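PDB 1RH1: colicin-B from Escherichia coli, which kills Escherichia coli and closely related bacteria by forming a channel that depolarises the cytoplasmic membrane and dissipates cellular energy. Local coordinates for residues 323-328 with 460-465. Residues are numbered along the deposited sequence; the frame is centred on the assembly and turned at random.
Sequences TKTSEV and ALSLFS
Thr325 faces helix 457-472 and meets Ser462 and Ser465, one with each branch. With chi1 at -65°, CG2 stands anti to the backbone N and OG1 anti to the carbonyl carbon, which sends the hydroxyl to one serine and the methyl to the other. OG1 of Thr325 lies 3.1 Å from OG of Ser462, a weak hydrogen bond at most, because the hydroxyl of Ser462 is also within weak bonding range of the carbonyls of Val321 and Ala458. The main polar partner of Thr325 OG1 is the carbonyl of Val321, one turn earlier on its own helix. The methyl CG2 of Thr325 meets CB of Ser465 at 3.5 Å, a nonpolar touch. OG of Ser465 is occupied in its own helix: lying anti to the carbonyl carbon, it folds back to O of Leu461, 2.8 Å away. There it sits above the carbonyl plane, while N of Ser465, 2.9 Å from the same O of Leu461, comes from the opposite face, so two donors grip this oxygen. Side chains this short are consistent with the close approach, CA of Thr325 lying 5.5 Å from CA of Ser462. Ile355 of helix 342-357 touches both Thr325 and Ser465, and Leu466 also packs on Thr325, so the buried threonine and serine are flanked by nonpolar side chains. Helix 457-472 lies within the first of two consecutive predicted transmembrane segments, which match the hydrophobic hairpin buried in the all-helical pore-forming domain of channel colicins; here the long helix 291-340 packs closely on it through short hydroxyl side chains.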
# COMPACT_ATOMS: atom_id res chain seq x y z
N THR A 323 -4.54 -21.46 1.52
CA THR A 323 -4.46 -22.22 0.28
C THR A 323 -4.04 -23.65 0.55
O THR A 323 -4.66 -24.54 -0.02
CB THR A 323 -3.48 -21.68 -0.76
OG1 THR A 323 -2.17 -21.83 -0.24
CG2 THR A 323 -3.81 -20.26 -1.14
N LYS A 324 -3.06 -23.91 1.42
CA LYS A 324 -2.77 -25.29 1.78
C LYS A 324 -4.00 -25.94 2.43
O LYS A 324 -4.28 -27.09 2.09
CB LYS A 324 -1.59 -25.34 2.74
CG LYS A 324 -1.02 -26.74 3.05
CD LYS A 324 -0.55 -27.41 1.77
CE LYS A 324 0.39 -28.61 1.94
NZ LYS A 324 -0.23 -29.76 2.56
N THR A 325 -4.81 -25.28 3.27
CA THR A 325 -5.96 -25.93 3.89
C THR A 325 -6.96 -26.40 2.85
O THR A 325 -7.37 -27.55 2.84
CB THR A 325 -6.65 -24.98 4.88
OG1 THR A 325 -5.70 -24.76 5.90
CG2 THR A 325 -7.88 -25.55 5.54
N SER A 326 -7.26 -25.49 1.92
CA SER A 326 -8.14 -25.72 0.79
C SER A 326 -7.75 -27.01 0.06
O SER A 326 -8.56 -27.90 -0.13
CB SER A 326 -8.03 -24.55 -0.13
OG SER A 326 -8.98 -24.64 -1.17
N GLU A 327 -6.47 -27.14 -0.25
CA GLU A 327 -5.92 -28.28 -0.96
C GLU A 327 -6.09 -29.55 -0.14
O GLU A 327 -6.53 -30.56 -0.69
CB GLU A 327 -4.49 -27.92 -1.23
CG GLU A 327 -3.57 -28.82 -2.04
CD GLU A 327 -2.13 -28.29 -2.00
OE1 GLU A 327 -1.27 -28.92 -1.36
OE2 GLU A 327 -1.87 -27.23 -2.59
N VAL A 328 -5.83 -29.52 1.17
CA VAL A 328 -5.98 -30.68 2.03
C VAL A 328 -7.44 -31.07 2.18
O VAL A 328 -7.79 -32.25 2.19
CB VAL A 328 -5.37 -30.37 3.41
CG1 VAL A 328 -5.60 -31.51 4.37
CG2 VAL A 328 -3.88 -30.16 3.24
N ALA A 460 -7.00 -19.80 12.60
CA ALA A 460 -7.53 -20.82 13.48
C ALA A 460 -8.36 -21.86 12.74
O ALA A 460 -8.44 -23.00 13.18
CB ALA A 460 -8.41 -20.22 14.54
N LEU A 461 -8.97 -21.48 11.62
CA LEU A 461 -9.70 -22.43 10.79
C LEU A 461 -8.72 -23.36 10.09
O LEU A 461 -8.96 -24.56 10.01
CB LEU A 461 -10.50 -21.75 9.71
CG LEU A 461 -12.00 -21.95 9.64
CD1 LEU A 461 -12.41 -21.42 8.29
CD2 LEU A 461 -12.44 -23.40 9.77
N SER A 462 -7.60 -22.82 9.59
CA SER A 462 -6.62 -23.62 8.89
C SER A 462 -6.02 -24.68 9.76
O SER A 462 -6.25 -25.84 9.47
CB SER A 462 -5.56 -22.73 8.37
OG SER A 462 -6.20 -22.04 7.32
N LEU A 463 -5.31 -24.36 10.85
CA LEU A 463 -4.77 -25.32 11.82
C LEU A 463 -5.76 -26.41 12.21
O LEU A 463 -5.38 -27.56 12.22
CB LEU A 463 -4.35 -24.54 13.03
CG LEU A 463 -3.79 -25.18 14.26
CD1 LEU A 463 -2.52 -25.94 13.99
CD2 LEU A 463 -3.47 -24.07 15.22
N PHE A 464 -7.02 -26.09 12.45
CA PHE A 464 -8.00 -27.08 12.81
C PHE A 464 -8.32 -27.99 11.67
O PHE A 464 -8.40 -29.21 11.83
CB PHE A 464 -9.24 -26.39 13.25
CG PHE A 464 -10.32 -27.35 13.71
CD1 PHE A 464 -10.14 -28.07 14.89
CD2 PHE A 464 -11.47 -27.50 12.96
CE1 PHE A 464 -11.14 -28.94 15.31
CE2 PHE A 464 -12.47 -28.37 13.39
CZ PHE A 464 -12.30 -29.09 14.57
N SER A 465 -8.55 -27.37 10.52
CA SER A 465 -8.87 -28.12 9.31
C SER A 465 -7.67 -28.91 8.82
O SER A 465 -7.84 -30.07 8.50
CB SER A 465 -9.32 -27.18 8.22
OG SER A 465 -10.45 -26.45 8.66